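Local coordinates for protein Tp0751 (Treponema pallidum, PDB 5JK2) that probably acts as a surface adhesin of the syphilis spirochaete, using a non-canonical lipocalin domain to attach to extracellular matrix components and host cells, at residues 46-58 and 144-156. The protein carries 1 engineered substitution. Residues are numbered along the deposited sequence; the frame is centred on the assembly and turned at random.
Sequences LQHLLAGLWIQTE and TSMWDGQYTRYHA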
ATOM      1  N   LEU A  46       1.416  -5.133  10.767  1.00 56.67           N
ATOM      2  CA  LEU A  46       1.127  -3.723  10.520  1.00 49.07           C
ATOM      3  C   LEU A  46       0.357  -3.624   9.204  1.00 48.90           C
ATOM      4  O   LEU A  46      -0.330  -2.638   8.933  1.00 44.97           O
ATOM      5  CB  LEU A  46       2.420  -2.901  10.465  1.00 54.21           C
ATOM      6  CG  LEU A  46       2.417  -1.588   9.670  1.00 56.49           C
ATOM      7  CD1 LEU A  46       1.507  -0.551  10.307  1.00 58.69           C
ATOM      8  CD2 LEU A  46       3.835  -1.051   9.535  1.00 63.95           C
ATOM      9  N   GLN A  47       0.478  -4.671   8.393  1.00 47.64           N
ATOM     10  CA  GLN A  47      -0.179  -4.742   7.096  1.00 38.07           C
ATOM     11  C   GLN A  47      -1.688  -4.659   7.248  1.00 37.03           C
ATOM     12  O   GLN A  47      -2.390  -4.188   6.356  1.00 38.46           O
ATOM     13  CB  GLN A  47       0.196  -6.042   6.379  1.00 42.68           C
ATOM     14  CG  GLN A  47       1.693  -6.318   6.304  1.00 48.35           C
ATOM     15  CD  GLN A  47       2.016  -7.588   5.537  1.00 50.83           C
ATOM     16  OE1 GLN A  47       1.130  -8.223   4.966  1.00 56.06           O
ATOM     17  NE2 GLN A  47       3.291  -7.962   5.519  1.00 54.55           N
ATOM     18  N   HIS A  48      -2.179  -5.122   8.392  1.00 40.12           N
ATOM     19  CA  HIS A  48      -3.610  -5.182   8.645  1.00 53.01           C
ATOM     20  C   HIS A  48      -4.236  -3.793   8.549  1.00 50.58           C
ATOM     21  O   HIS A  48      -5.432  -3.654   8.284  1.00 48.14           O
ATOM     22  CB  HIS A  48      -3.874  -5.802  10.017  1.00 57.77           C
ATOM     23  CG  HIS A  48      -5.222  -6.441  10.146  1.00 67.61           C
ATOM     24  ND1 HIS A  48      -5.560  -7.267  11.197  1.00 66.73           N
ATOM     25  CD2 HIS A  48      -6.319  -6.379   9.350  1.00 68.20           C
ATOM     26  CE1 HIS A  48      -6.804  -7.683  11.046  1.00 67.13           C
ATOM     27  NE2 HIS A  48      -7.288  -7.160   9.936  1.00 70.72           N
ATOM     28  N   LEU A  49      -3.416  -2.765   8.746  1.00 41.68           N
ATOM     29  CA  LEU A  49      -3.873  -1.387   8.618  1.00 38.75           C
ATOM     30  C   LEU A  49      -3.989  -0.967   7.157  1.00 34.21           C
ATOM     31  O   LEU A  49      -4.700  -0.016   6.838  1.00 35.26           O
ATOM     32  CB  LEU A  49      -2.925  -0.434   9.352  1.00 47.74           C
ATOM     33  CG  LEU A  49      -2.999  -0.401  10.881  1.00 45.52           C
ATOM     34  CD1 LEU A  49      -1.900   0.483  11.441  1.00 39.14           C
ATOM     35  CD2 LEU A  49      -4.367   0.082  11.353  1.00 52.61           C
ATOM     36  N   LEU A  50      -3.288  -1.666   6.271  1.00 34.47           N
ATOM     37  CA  LEU A  50      -3.288  -1.306   4.855  1.00 37.37           C
ATOM     38  C   LEU A  50      -4.536  -1.796   4.137  1.00 31.45           C
ATOM     39  O   LEU A  50      -4.976  -1.183   3.163  1.00 25.46           O
ATOM     40  CB  LEU A  50      -2.048  -1.867   4.157  1.00 32.32           C
ATOM     41  CG  LEU A  50      -0.726  -1.206   4.543  1.00 31.97           C
ATOM     42  CD1 LEU A  50       0.436  -1.962   3.942  1.00 27.50           C
ATOM     43  CD2 LEU A  50      -0.707   0.246   4.095  1.00 29.09           C
ATOM     44  N   ALA A  51      -5.092  -2.905   4.614  1.00 34.48           N
ATOM     45  CA  ALA A  51      -6.277  -3.501   4.007  1.00 33.82           C
ATOM     46  C   ALA A  51      -7.391  -2.472   3.835  1.00 34.90           C
ATOM     47  O   ALA A  51      -8.016  -2.052   4.808  1.00 38.58           O
ATOM     48  CB  ALA A  51      -6.763  -4.666   4.845  1.00 37.80           C
ATOM     49  N   GLY A  52      -7.621  -2.064   2.589  1.00 26.39           N
ATOM     50  CA  GLY A  52      -8.672  -1.116   2.271  1.00 21.64           C
ATOM     51  C   GLY A  52      -8.287  -0.164   1.158  1.00 17.85           C
ATOM     52  O   GLY A  52      -7.262  -0.337   0.507  1.00 19.11           O
ATOM     53  N   LEU A  53      -9.120   0.851   0.951  1.00 21.22           N
ATOM     54  CA  LEU A  53      -8.926   1.820  -0.118  1.00 21.88           C
ATOM     55  C   LEU A  53      -8.081   2.997   0.340  1.00 26.02           C
ATOM     56  O   LEU A  53      -8.277   3.515   1.437  1.00 24.74           O
ATOM     57  CB  LEU A  53     -10.278   2.325  -0.617  1.00 19.81           C
ATOM     58  CG  LEU A  53     -10.254   3.403  -1.700  1.00 20.40           C
ATOM     59  CD1 LEU A  53      -9.616   2.868  -2.965  1.00 19.69           C
ATOM     60  CD2 LEU A  53     -11.665   3.898  -1.968  1.00 30.06           C
ATOM     61  N   TRP A  54      -7.160   3.427  -0.518  1.00 26.11           N
ATOM     62  CA  TRP A  54      -6.299   4.568  -0.230  1.00 25.62           C
ATOM     63  C   TRP A  54      -6.295   5.540  -1.405  1.00 30.18           C
ATOM     64  O   TRP A  54      -6.132   5.133  -2.555  1.00 28.82           O
ATOM     65  CB  TRP A  54      -4.880   4.100   0.077  1.00 21.37           C
ATOM     66  CG  TRP A  54      -4.783   3.288   1.330  1.00 19.53           C
ATOM     67  CD1 TRP A  54      -5.077   1.965   1.473  1.00 20.60           C
ATOM     68  CD2 TRP A  54      -4.360   3.748   2.619  1.00 27.18           C
ATOM     69  NE1 TRP A  54      -4.865   1.571   2.772  1.00 22.63           N
ATOM     70  CE2 TRP A  54      -4.424   2.646   3.495  1.00 25.67           C
ATOM     71  CE3 TRP A  54      -3.933   4.982   3.117  1.00 28.30           C
ATOM     72  CZ2 TRP A  54      -4.078   2.745   4.842  1.00 26.00           C
ATOM     73  CZ3 TRP A  54      -3.589   5.076   4.454  1.00 23.86           C
ATOM     74  CH2 TRP A  54      -3.662   3.965   5.299  1.00 22.42           C
ATOM     75  N   ILE A  55      -6.482   6.824  -1.105  1.00 33.96           N
ATOM     76  CA  ILE A  55      -6.543   7.864  -2.127  1.00 31.35           C
ATOM     77  C   ILE A  55      -5.360   8.813  -1.987  1.00 25.72           C
ATOM     78  O   ILE A  55      -5.033   9.248  -0.884  1.00 24.75           O
ATOM     79  CB  ILE A  55      -7.853   8.669  -2.043  1.00 30.88           C
ATOM     80  CG1 ILE A  55      -9.061   7.743  -2.178  1.00 33.18           C
ATOM     81  CG2 ILE A  55      -7.905   9.724  -3.135  1.00 31.59           C
ATOM     82  CD1 ILE A  55      -9.499   7.114  -0.893  1.00 24.49           C
ATOM     83  N   GLN A  56      -4.734   9.150  -3.110  1.00 30.67           N
ATOM     84  CA  GLN A  56      -3.524   9.963  -3.089  1.00 26.14           C
ATOM     85  C   GLN A  56      -3.824  11.424  -2.762  1.00 29.56           C
ATOM     86  O   GLN A  56      -4.877  11.946  -3.122  1.00 28.94           O
ATOM     87  CB  GLN A  56      -2.796   9.879  -4.431  1.00 24.09           C
ATOM     88  CG  GLN A  56      -1.457  10.586  -4.428  1.00 23.53           C
ATOM     89  CD  GLN A  56      -0.660  10.346  -5.688  1.00 27.64           C
ATOM     90  OE1 GLN A  56      -0.367  11.273  -6.441  1.00 28.32           O
ATOM     91  NE2 GLN A  56      -0.304   9.089  -5.926  1.00 40.09           N
ATOM     92  N   THR A  57      -2.878  12.076  -2.087  1.00 33.50           N
ATOM     93  CA  THR A  57      -2.969  13.501  -1.769  1.00 35.76           C
ATOM     94  C   THR A  57      -2.145  14.293  -2.789  1.00 37.60           C
ATOM     95  O   THR A  57      -1.305  13.704  -3.470  1.00 39.32           O
ATOM     96  CB  THR A  57      -2.487  13.771  -0.318  1.00 32.71           C
ATOM     97  OG1 THR A  57      -3.220  12.932   0.586  1.00 28.17           O
ATOM     98  CG2 THR A  57      -2.679  15.233   0.083  1.00 40.59           C
ATOM     99  N   GLU A  58      -2.388  15.604  -2.880  1.00 32.10           N
ATOM    100  CA  GLU A  58      -1.832  16.474  -3.922  1.00 30.60           C
ATOM    101  C   GLU A  58      -2.450  16.140  -5.272  1.00 30.70           C
ATOM    102  O   GLU A  58      -2.854  17.048  -6.010  1.00 38.50           O
ATOM    103  CB  GLU A  58      -0.304  16.374  -4.007  1.00 25.94           C
ATOM    104  CG  GLU A  58       0.266  16.960  -5.281  1.00 26.27           C
ATOM    105  CD  GLU A  58       1.776  16.859  -5.349  1.00 33.30           C
ATOM    106  OE1 GLU A  58       2.463  17.442  -4.480  1.00 35.06           O
ATOM    107  OE2 GLU A  58       2.282  16.169  -6.264  1.00 35.49           O
ATOM    108  N   THR A 144      10.811   8.369 -10.814  1.00 53.46           N
ATOM    109  CA  THR A 144       9.591   8.707 -10.070  1.00 45.20           C
ATOM    110  C   THR A 144       8.373   8.075 -10.732  1.00 48.33           C
ATOM    111  O   THR A 144       8.292   8.009 -11.960  1.00 49.28           O
ATOM    112  CB  THR A 144       9.362  10.236  -9.973  1.00 52.08           C
ATOM    113  OG1 THR A 144       8.270  10.504  -9.085  1.00 49.70           O
ATOM    114  CG2 THR A 144       9.046  10.824 -11.344  1.00 59.92           C
ATOM    115  N   SER A 145       7.423   7.631  -9.915  1.00 46.75           N
ATOM    116  CA  SER A 145       6.227   6.962 -10.414  1.00 34.59           C
ATOM    117  C   SER A 145       5.000   7.846 -10.264  1.00 29.77           C
ATOM    118  O   SER A 145       5.006   8.805  -9.495  1.00 26.31           O
ATOM    119  CB  SER A 145       6.014   5.641  -9.673  1.00 32.32           C
ATOM    120  OG  SER A 145       4.815   5.011 -10.086  1.00 43.71           O
ATOM    121  N   MET A 146       3.949   7.519 -11.009  1.00 39.41           N
ATOM    122  CA  MET A 146       2.681   8.226 -10.890  1.00 34.44           C
ATOM    123  C   MET A 146       2.006   7.873  -9.571  1.00 25.73           C
ATOM    124  O   MET A 146       1.122   8.585  -9.098  1.00 25.33           O
ATOM    125  CB  MET A 146       1.758   7.883 -12.062  1.00 35.64           C
ATOM    126  CG  MET A 146       1.324   6.425 -12.109  1.00 28.98           C
ATOM    127  SD  MET A 146       0.357   6.012 -13.572  1.00 24.12           S
ATOM    128  CE  MET A 146      -0.948   7.220 -13.476  1.00 22.61           C
ATOM    129  N   TRP A 147       2.439   6.762  -8.983  1.00 28.39           N
ATOM    130  CA  TRP A 147       1.867   6.266  -7.740  1.00 26.24           C
ATOM    131  C   TRP A 147       2.575   6.845  -6.520  1.00 29.66           C
ATOM    132  O   TRP A 147       2.043   6.805  -5.412  1.00 31.84           O
ATOM    133  CB  TRP A 147       1.933   4.737  -7.709  1.00 32.28           C
ATOM    134  CG  TRP A 147       1.385   4.102  -8.951  1.00 30.05           C
ATOM    135  CD1 TRP A 147       2.086   3.427  -9.904  1.00 27.80           C
ATOM    136  CD2 TRP A 147       0.020   4.099  -9.381  1.00 23.37           C
ATOM    137  NE1 TRP A 147       1.242   2.997 -10.897  1.00 18.13           N
ATOM    138  CE2 TRP A 147      -0.033   3.398 -10.599  1.00 17.93           C
ATOM    139  CE3 TRP A 147      -1.163   4.619  -8.851  1.00 23.20           C
ATOM    140  CZ2 TRP A 147      -1.220   3.205 -11.297  1.00 20.15           C
ATOM    141  CZ3 TRP A 147      -2.341   4.424  -9.545  1.00 18.43           C
ATOM    142  CH2 TRP A 147      -2.360   3.724 -10.753  1.00 19.42           C
ATOM    143  N   ASP A 148       3.777   7.379  -6.725  1.00 33.48           N
ATOM    144  CA  ASP A 148       4.518   8.031  -5.651  1.00 23.38           C
ATOM    145  C   ASP A 148       3.724   9.188  -5.069  1.00 21.84           C
ATOM    146  O   ASP A 148       3.152   9.990  -5.804  1.00 27.21           O
ATOM    147  CB  ASP A 148       5.870   8.543  -6.153  1.00 30.28           C
ATOM    148  CG  ASP A 148       6.905   7.447  -6.269  1.00 30.39           C
ATOM    149  OD1 ASP A 148       6.519   6.264  -6.343  1.00 32.43           O
ATOM    150  OD2 ASP A 148       8.110   7.774  -6.290  1.00 34.31           O
ATOM    151  N   GLY A 149       3.692   9.267  -3.743  1.00 24.62           N
ATOM    152  CA  GLY A 149       3.034  10.366  -3.063  1.00 30.39           C
ATOM    153  C   GLY A 149       2.386   9.949  -1.761  1.00 25.15           C
ATOM    154  O   GLY A 149       2.510   8.805  -1.326  1.00 23.99           O
ATOM    155  N   GLN A 150       1.689  10.894  -1.140  1.00 21.50           N
ATOM    156  CA  GLN A 150       1.009  10.648   0.119  1.00 22.68           C
ATOM    157  C   GLN A 150      -0.389  10.102  -0.149  1.00 27.65           C
ATOM    158  O   GLN A 150      -1.056  10.535  -1.087  1.00 27.41           O
ATOM    159  CB  GLN A 150       0.931  11.934   0.941  1.00 28.23           C
ATOM    160  CG  GLN A 150       0.454  11.736   2.365  1.00 26.57           C
ATOM    161  CD  GLN A 150       0.123  13.042   3.054  1.00 25.28           C
ATOM    162  OE1 GLN A 150      -0.000  14.084   2.414  1.00 37.13           O
ATOM    163  NE2 GLN A 150      -0.021  12.991   4.369  1.00 29.56           N
ATOM    164  N   TYR A 151      -0.820   9.149   0.672  1.00 27.30           N
ATOM    165  CA  TYR A 151      -2.163   8.590   0.571  1.00 24.57           C
ATOM    166  C   TYR A 151      -2.889   8.691   1.902  1.00 24.13           C
ATOM    167  O   TYR A 151      -2.265   8.795   2.957  1.00 28.91           O
ATOM    168  CB  TYR A 151      -2.117   7.128   0.124  1.00 25.50           C
ATOM    169  CG  TYR A 151      -1.690   6.931  -1.306  1.00 26.41           C
ATOM    170  CD1 TYR A 151      -0.353   6.991  -1.665  1.00 24.37           C
ATOM    171  CD2 TYR A 151      -2.626   6.679  -2.298  1.00 27.92           C
ATOM    172  CE1 TYR A 151       0.043   6.811  -2.974  1.00 25.62           C
ATOM    173  CE2 TYR A 151      -2.241   6.497  -3.609  1.00 26.65           C
ATOM    174  CZ  TYR A 151      -0.906   6.564  -3.943  1.00 22.29           C
ATOM    175  OH  TYR A 151      -0.525   6.382  -5.254  1.00 19.73           O
ATOM    176  N   THR A 152      -4.215   8.654   1.838  1.00 28.81           N
ATOM    177  CA  THR A 152      -5.049   8.622   3.030  1.00 24.79           C
ATOM    178  C   THR A 152      -6.148   7.595   2.832  1.00 22.25           C
ATOM    179  O   THR A 152      -6.782   7.556   1.782  1.00 26.66           O
ATOM    180  CB  THR A 152      -5.676   9.993   3.330  1.00 25.80           C
ATOM    181  OG1 THR A 152      -6.425  10.440   2.193  1.00 43.13           O
ATOM    182  CG2 THR A 152      -4.603  11.011   3.653  1.00 20.55           C
ATOM    183  N   ARG A 153      -6.369   6.758   3.837  1.00 21.79           N
ATOM    184  CA  ARG A 153      -7.391   5.729   3.726  1.00 26.46           C
ATOM    185  C   ARG A 153      -8.778   6.354   3.725  1.00 35.26           C
ATOM    186  O   ARG A 153      -9.013   7.368   4.388  1.00 40.54           O
ATOM    187  CB  ARG A 153      -7.270   4.715   4.864  1.00 31.58           C
ATOM    188  CG  ARG A 153      -8.061   3.430   4.632  1.00 28.21           C
ATOM    189  CD  ARG A 153      -7.914   2.480   5.800  1.00 25.16           C
ATOM    190  NE  ARG A 153      -8.501   1.170   5.528  1.00 27.68           N
ATOM    191  CZ  ARG A 153      -9.787   0.872   5.689  1.00 30.28           C
ATOM    192  NH1 ARG A 153     -10.221  -0.350   5.420  1.00 35.24           N
ATOM    193  NH2 ARG A 153     -10.644   1.793   6.115  1.00 37.95           N
ATOM    194  N   TYR A 154      -9.695   5.745   2.980  1.00 35.27           N
ATOM    195  CA  TYR A 154     -11.038   6.292   2.847  1.00 36.67           C
ATOM    196  C   TYR A 154     -11.880   5.981   4.077  1.00 37.43           C
ATOM    197  O   TYR A 154     -11.880   4.858   4.584  1.00 35.61           O
ATOM    198  CB  TYR A 154     -11.746   5.758   1.596  1.00 36.57           C
ATOM    199  CG  TYR A 154     -13.150   6.324   1.441  1.00 30.80           C
ATOM    200  CD1 TYR A 154     -13.364   7.568   0.862  1.00 35.06           C
ATOM    201  CD2 TYR A 154     -14.255   5.629   1.914  1.00 29.38           C
ATOM    202  CE1 TYR A 154     -14.648   8.093   0.742  1.00 37.55           C
ATOM    203  CE2 TYR A 154     -15.536   6.145   1.795  1.00 35.50           C
ATOM    204  CZ  TYR A 154     -15.727   7.373   1.210  1.00 41.60           C
ATOM    205  OH  TYR A 154     -17.007   7.871   1.100  1.00 48.39           O
ATOM    206  N   HIS A 155     -12.596   6.996   4.549  1.00 41.28           N
ATOM    207  CA  HIS A 155     -13.525   6.855   5.665  1.00 32.91           C
ATOM    208  C   HIS A 155     -14.724   7.775   5.431  1.00 27.74           C
ATOM    209  O   HIS A 155     -14.573   8.880   4.909  1.00 36.28           O
ATOM    210  CB  HIS A 155     -12.852   7.178   7.006  1.00 47.27           C
ATOM    211  CG  HIS A 155     -13.751   6.980   8.188  1.00 42.66           C
ATOM    212  ND1 HIS A 155     -14.632   7.946   8.614  1.00 53.55           N
ATOM    213  CD2 HIS A 155     -13.925   5.920   9.011  1.00 43.43           C
ATOM    214  CE1 HIS A 155     -15.303   7.499   9.660  1.00 53.93           C
ATOM    215  NE2 HIS A 155     -14.892   6.268   9.922  1.00 51.53           N
ATOM    216  N   ALA A 156     -15.908   7.301   5.806  1.00 31.67           N
ATOM    217  CA  ALA A 156     -17.157   8.035   5.616  1.00 33.79           C
ATOM    218  C   ALA A 156     -17.701   8.515   6.959  1.00 34.86           C
ATOM    219  O   ALA A 156     -18.021   9.694   7.128  1.00 38.81           O
ATOM    220  CB  ALA A 156     -18.188   7.159   4.908  1.00 32.74           C
TER
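Ile55 and Thr152 form the hydrogen-bonded pair at the middle of an antiparallel ladder between strands 52-56 and 149-153, flanked by the non-hydrogen-bonded pairs Trp54-Arg153 and Gln56-Tyr151. Ile55 N reaches Thr152 O at 3.0 Å in a nearly straight bond (179°), Thr152 N returns to Ile55 O, and Tyr154 N to Leu53 O and Thr57 N to Gln150 O carry the bonding on beyond the two outer pairs.

On the face with Trp54 and Tyr151, one face of each ring is covered by an aliphatic stem from the other strand. Arg153 CB sits 3.5 Å from the centroid of the Trp54 six-membered ring, squarely over the face. From there the arginine runs on extended, CG anti to its backbone nitrogen (chi1 -165°), and carries the guanidinium past the indole to the turn before strand 52-56. NH1 donates in plane to a lone pair of Ala51 O, 2.9 Å away; NE adds a weak bond to the same oxygen. The indole is tied down too: Trp54 NE1 donates a hydrogen bond to Leu50 O at 2.8 Å, and Phe72 meets the ring at about a right angle.

These are the first and last strands of the eight-stranded up-and-down barrel, and their pairing closes it, as in lipocalins and other calycins.

Farther along, Gln56 CB lies over the Tyr151 ring, 3.9 Å from its centroid, and the amide stands almost perpendicular to that ring. NE2 donates to Tyr151 OH at 2.8 Å, though the bond is bent. The hydroxyl in turn donates to Trp147 O at 2.6 Å, linking Gln56 to the loop that leads into strand 149-153. On the opposite face, Ile55 CD1 packs against Tyr154 CB.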